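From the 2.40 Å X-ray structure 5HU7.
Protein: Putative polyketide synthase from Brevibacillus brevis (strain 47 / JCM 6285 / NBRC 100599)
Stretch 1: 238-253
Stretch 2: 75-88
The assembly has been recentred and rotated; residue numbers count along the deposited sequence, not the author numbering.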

# COMPACT_ATOMS: atom_id res chain seq x y z
N LEU A 238 4.00 -20.65 28.35
CA LEU A 238 4.13 -20.40 26.91
C LEU A 238 5.33 -19.55 26.59
O LEU A 238 5.59 -18.58 27.29
CB LEU A 238 2.87 -19.77 26.31
CG LEU A 238 1.57 -20.57 26.43
CD1 LEU A 238 0.46 -19.91 25.62
CD2 LEU A 238 1.73 -22.02 25.98
N ASP A 239 6.06 -19.90 25.53
CA ASP A 239 7.25 -19.17 25.09
C ASP A 239 7.02 -18.34 23.82
O ASP A 239 8.00 -17.94 23.19
CB ASP A 239 8.42 -20.15 24.89
CG ASP A 239 8.33 -21.14 23.74
OD1 ASP A 239 7.30 -21.13 23.03
OD2 ASP A 239 9.26 -21.94 23.57
N GLY A 240 5.77 -18.11 23.44
CA GLY A 240 5.46 -17.32 22.25
C GLY A 240 5.57 -18.04 20.91
O GLY A 240 5.29 -17.44 19.87
N THR A 241 5.96 -19.33 20.90
CA THR A 241 6.06 -20.09 19.65
C THR A 241 4.86 -21.01 19.42
O THR A 241 4.15 -21.39 20.34
CB THR A 241 7.37 -20.91 19.57
OG1 THR A 241 7.32 -22.01 20.46
CG2 THR A 241 8.63 -20.06 19.77
N PHE A 242 4.66 -21.40 18.19
CA PHE A 242 3.67 -22.37 17.81
C PHE A 242 3.94 -22.89 16.41
O PHE A 242 4.66 -22.27 15.65
CB PHE A 242 2.24 -21.81 17.90
CG PHE A 242 1.86 -20.88 16.76
CD1 PHE A 242 1.31 -21.39 15.58
CD2 PHE A 242 2.00 -19.51 16.88
CE1 PHE A 242 0.85 -20.53 14.58
CE2 PHE A 242 1.56 -18.66 15.87
CZ PHE A 242 0.97 -19.16 14.75
N THR A 243 3.34 -24.05 16.11
CA THR A 243 3.31 -24.66 14.79
C THR A 243 1.86 -25.02 14.48
O THR A 243 1.09 -25.32 15.40
CB THR A 243 4.22 -25.91 14.68
OG1 THR A 243 3.82 -26.86 15.65
CG2 THR A 243 5.69 -25.57 14.82
N LEU A 244 1.48 -24.99 13.20
CA LEU A 244 0.13 -25.35 12.79
C LEU A 244 0.20 -26.00 11.45
O LEU A 244 0.59 -25.38 10.47
CB LEU A 244 -0.74 -24.08 12.79
CG LEU A 244 -2.15 -24.11 12.25
CD1 LEU A 244 -2.99 -25.02 12.99
CD2 LEU A 244 -2.76 -22.74 12.33
N GLU A 245 -0.14 -27.28 11.40
CA GLU A 245 -0.08 -28.02 10.16
C GLU A 245 -1.04 -27.52 9.10
O GLU A 245 -0.64 -27.43 7.95
CB GLU A 245 -0.27 -29.53 10.39
CG GLU A 245 1.04 -30.27 10.60
CD GLU A 245 2.06 -30.08 9.48
OE1 GLU A 245 1.79 -30.53 8.34
OE2 GLU A 245 3.06 -29.36 9.71
N GLU A 246 -2.27 -27.20 9.47
CA GLU A 246 -3.25 -26.75 8.51
C GLU A 246 -4.29 -25.89 9.15
O GLU A 246 -4.69 -26.15 10.28
CB GLU A 246 -3.93 -27.96 7.83
CG GLU A 246 -4.67 -27.63 6.55
CD GLU A 246 -5.27 -28.86 5.89
OE1 GLU A 246 -6.36 -29.29 6.33
OE2 GLU A 246 -4.62 -29.42 4.97
N LEU A 247 -4.76 -24.90 8.41
CA LEU A 247 -5.79 -23.97 8.82
C LEU A 247 -6.65 -23.73 7.61
O LEU A 247 -6.14 -23.28 6.58
CB LEU A 247 -5.14 -22.64 9.27
CG LEU A 247 -6.00 -21.39 9.38
CD1 LEU A 247 -7.15 -21.58 10.30
CD2 LEU A 247 -5.18 -20.21 9.89
N GLU A 248 -7.96 -24.01 7.73
CA GLU A 248 -8.90 -23.77 6.66
C GLU A 248 -9.90 -22.74 7.13
O GLU A 248 -10.40 -22.86 8.23
CB GLU A 248 -9.55 -25.09 6.23
CG GLU A 248 -8.59 -25.95 5.41
CD GLU A 248 -9.10 -27.29 4.94
OE1 GLU A 248 -10.23 -27.66 5.31
OE2 GLU A 248 -8.40 -27.95 4.13
N ILE A 249 -10.13 -21.69 6.35
CA ILE A 249 -11.10 -20.64 6.66
C ILE A 249 -12.21 -20.80 5.60
O ILE A 249 -11.95 -20.61 4.42
CB ILE A 249 -10.45 -19.24 6.65
CG1 ILE A 249 -9.22 -19.18 7.58
CG2 ILE A 249 -11.49 -18.19 7.07
CD1 ILE A 249 -8.39 -17.87 7.43
N TYR A 250 -13.41 -21.20 6.03
CA TYR A 250 -14.53 -21.52 5.13
C TYR A 250 -15.40 -20.34 4.71
O TYR A 250 -16.10 -20.43 3.71
CB TYR A 250 -15.39 -22.61 5.75
CG TYR A 250 -14.58 -23.84 6.08
CD1 TYR A 250 -13.97 -24.58 5.08
CD2 TYR A 250 -14.32 -24.19 7.40
CE1 TYR A 250 -13.18 -25.69 5.38
CE2 TYR A 250 -13.53 -25.28 7.71
CZ TYR A 250 -12.98 -26.05 6.70
OH TYR A 250 -12.21 -27.13 7.04
N GLU A 251 -15.35 -19.23 5.46
CA GLU A 251 -16.08 -18.01 5.12
C GLU A 251 -15.37 -16.81 5.72
O GLU A 251 -14.65 -16.95 6.71
CB GLU A 251 -17.54 -18.07 5.62
CG GLU A 251 -17.68 -18.12 7.14
CD GLU A 251 -19.00 -18.64 7.67
OE1 GLU A 251 -19.54 -18.01 8.60
OE2 GLU A 251 -19.44 -19.73 7.23
N ASN A 252 -15.62 -15.64 5.17
CA ASN A 252 -15.06 -14.39 5.68
C ASN A 252 -15.98 -13.99 6.84
O ASN A 252 -17.17 -14.33 6.83
CB ASN A 252 -15.07 -13.30 4.58
CG ASN A 252 -14.43 -13.72 3.26
OD1 ASN A 252 -13.20 -13.71 3.10
ND2 ASN A 252 -15.25 -14.14 2.28
N HIS A 253 -15.46 -13.25 7.82
CA HIS A 253 -16.28 -12.79 8.95
C HIS A 253 -17.10 -13.92 9.62
O HIS A 253 -18.32 -13.80 9.74
CB HIS A 253 -17.24 -11.66 8.48
CG HIS A 253 -16.68 -10.77 7.43
ND1 HIS A 253 -17.37 -10.51 6.25
CD2 HIS A 253 -15.46 -10.18 7.36
CE1 HIS A 253 -16.57 -9.74 5.53
NE2 HIS A 253 -15.41 -9.51 6.16
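Stretch 2 (75-88) SGIRMSHVATDDPL

Stretch 2 lies along stretch 1 as an antiparallel partner in extended conformation, and the apolar side chains of both gather on one face of the resulting sheet. There L247 and M79 form a directly opposed pair, with L247 CD2 3.6 Å from M79 SD. Toward one end, I249 pairs with I77, more loosely, the CD1 of I249 lying 4.4 Å from the CG2 of I77. Toward the other, V82 is paired with L244 (CB of L244 to CB of V82, 4.1 Å) and also meets the ring of F242, whose CE1 comes within 3.8 Å of V82 CG1. The ring of F242, with chi1 near +76°, leans over the partner strand and brings CE2 to 3.2 Å from T84 OG1, a hydroxyl that is hydrogen-bonded elsewhere in the structure.

Beneath these side chains the backbones are joined in two blocks. Strand 246-249 runs against strand 76-80 at 169°, with axes 4.7 Å apart; strand 241-244 runs against strand 82-84 at 175°, at 4.6 Å. Both chains turn a corner between the blocks, at E245 and H81, so the pairing follows the bend in step. In the first block, L247 and M79 exchange two hydrogen bonds of 2.8 Å, from M79 N to L247 O and from L247 N to M79 O. I249 N binds I77 O at 3.0 Å, whereas the return bond from I77 N to I249 O is weak at 3.4 Å. At the corner, H81 N donates to E245 O (3.0 Å), bridging the two blocks; H81 itself has positive phi (54°). Beyond it, L244 N reaches V82 O at 2.8 Å and V82 N reaches L244 O at 2.9 Å, while T84 N to F242 O (2.8 Å) and F242 N to T84 O (3.2 Å) continue the ladder.

Past T84, P87 points toward stretch 1 and sets its CG 3.2 Å from D239 O. G240 lies beside it with positive phi (80°), and a CB there would clash with P87 CB. T241 packs its CB 3.1 Å from T84 O.

The opposite face of the sheet, bearing T243, E246 and E248 with A83, S80 and R78, is more polar. Here R78 extends to E248 in a salt bridge, its NE 2.9 Å and its NH2 3.2 Å from E248 OE2, which lies at the guanidinium edge. E246 adds a longer salt bridge, with OE2 3.8 Å from R78 NE, so the arginine draws together two acidic side chains of stretch 1.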

# COMPACT_ATOMS: atom_id res chain seq x y z
N SER A 75 -12.18 -17.31 -2.53
CA SER A 75 -12.70 -16.86 -1.23
C SER A 75 -12.06 -17.66 -0.06
O SER A 75 -11.43 -17.05 0.81
CB SER A 75 -14.22 -16.97 -1.19
OG SER A 75 -14.67 -18.29 -1.46
N GLY A 76 -12.27 -18.99 -0.06
CA GLY A 76 -11.69 -19.96 0.88
C GLY A 76 -10.18 -19.90 0.85
O GLY A 76 -9.58 -19.78 -0.21
N ILE A 77 -9.56 -19.96 2.03
CA ILE A 77 -8.13 -19.91 2.22
C ILE A 77 -7.69 -21.13 3.01
O ILE A 77 -8.37 -21.51 3.96
CB ILE A 77 -7.73 -18.62 2.98
CG1 ILE A 77 -7.82 -17.40 2.05
CG2 ILE A 77 -6.33 -18.73 3.60
CD1 ILE A 77 -7.79 -16.07 2.75
N ARG A 78 -6.53 -21.71 2.63
CA ARG A 78 -5.90 -22.78 3.38
C ARG A 78 -4.47 -22.35 3.67
O ARG A 78 -3.72 -22.08 2.73
CB ARG A 78 -5.88 -24.11 2.64
CG ARG A 78 -5.25 -25.24 3.50
CD ARG A 78 -5.01 -26.52 2.75
NE ARG A 78 -6.27 -27.14 2.37
CZ ARG A 78 -6.77 -27.22 1.13
NH1 ARG A 78 -6.09 -26.75 0.10
NH2 ARG A 78 -7.95 -27.79 0.93
N MET A 79 -4.10 -22.26 4.94
CA MET A 79 -2.72 -21.99 5.34
C MET A 79 -2.16 -23.32 5.82
O MET A 79 -2.85 -24.03 6.51
CB MET A 79 -2.62 -20.93 6.41
CG MET A 79 -3.36 -19.65 6.06
SD MET A 79 -3.32 -18.37 7.37
CE MET A 79 -1.66 -18.27 7.64
N SER A 80 -0.97 -23.70 5.39
CA SER A 80 -0.33 -24.99 5.71
C SER A 80 1.09 -24.76 6.21
O SER A 80 1.70 -23.79 5.80
CB SER A 80 -0.24 -25.85 4.45
OG SER A 80 -1.51 -26.25 4.00
N HIS A 81 1.60 -25.67 7.03
CA HIS A 81 2.99 -25.67 7.52
C HIS A 81 3.39 -24.36 8.17
O HIS A 81 4.47 -23.84 7.91
CB HIS A 81 3.94 -26.03 6.38
CG HIS A 81 3.56 -27.27 5.66
ND1 HIS A 81 3.42 -28.48 6.32
CD2 HIS A 81 3.27 -27.46 4.34
CE1 HIS A 81 3.09 -29.37 5.40
NE2 HIS A 81 2.96 -28.79 4.19
N VAL A 82 2.51 -23.80 8.98
CA VAL A 82 2.76 -22.54 9.68
C VAL A 82 3.67 -22.79 10.88
O VAL A 82 3.49 -23.76 11.61
CB VAL A 82 1.44 -21.85 10.10
CG1 VAL A 82 1.71 -20.58 10.88
CG2 VAL A 82 0.54 -21.56 8.88
N ALA A 83 4.64 -21.90 11.08
CA ALA A 83 5.60 -22.04 12.18
C ALA A 83 6.05 -20.70 12.68
O ALA A 83 6.48 -19.89 11.88
CB ALA A 83 6.79 -22.87 11.72
N THR A 84 5.82 -20.41 13.97
CA THR A 84 6.32 -19.23 14.66
C THR A 84 7.45 -19.73 15.53
O THR A 84 7.17 -20.26 16.59
CB THR A 84 5.22 -18.49 15.43
OG1 THR A 84 4.31 -17.93 14.47
CG2 THR A 84 5.79 -17.39 16.33
N ASP A 85 8.70 -19.58 15.06
CA ASP A 85 9.93 -20.08 15.69
C ASP A 85 10.63 -19.06 16.60
O ASP A 85 11.26 -19.47 17.58
CB ASP A 85 10.98 -20.51 14.60
CG ASP A 85 10.83 -19.89 13.18
OD1 ASP A 85 9.71 -19.92 12.63
OD2 ASP A 85 11.82 -19.28 12.69
N ASP A 86 10.67 -17.79 16.17
CA ASP A 86 11.37 -16.73 16.90
C ASP A 86 10.35 -15.68 17.25
O ASP A 86 9.98 -14.91 16.38
CB ASP A 86 12.51 -16.17 16.02
CG ASP A 86 13.61 -15.45 16.79
OD1 ASP A 86 13.37 -15.08 17.97
OD2 ASP A 86 14.71 -15.29 16.23
N PRO A 87 9.82 -15.66 18.50
CA PRO A 87 8.73 -14.72 18.82
C PRO A 87 9.03 -13.23 18.69
O PRO A 87 10.09 -12.74 19.11
CB PRO A 87 8.36 -15.07 20.27
CG PRO A 87 8.90 -16.40 20.49
CD PRO A 87 10.11 -16.55 19.64
N LEU A 88 8.06 -12.50 18.15
CA LEU A 88 8.09 -11.06 18.04
C LEU A 88 7.70 -10.52 19.43
O LEU A 88 6.69 -10.96 20.01
CB LEU A 88 7.10 -10.58 16.96
CG LEU A 88 6.79 -9.09 16.87
CD1 LEU A 88 8.04 -8.26 16.56
CD2 LEU A 88 5.73 -8.84 15.82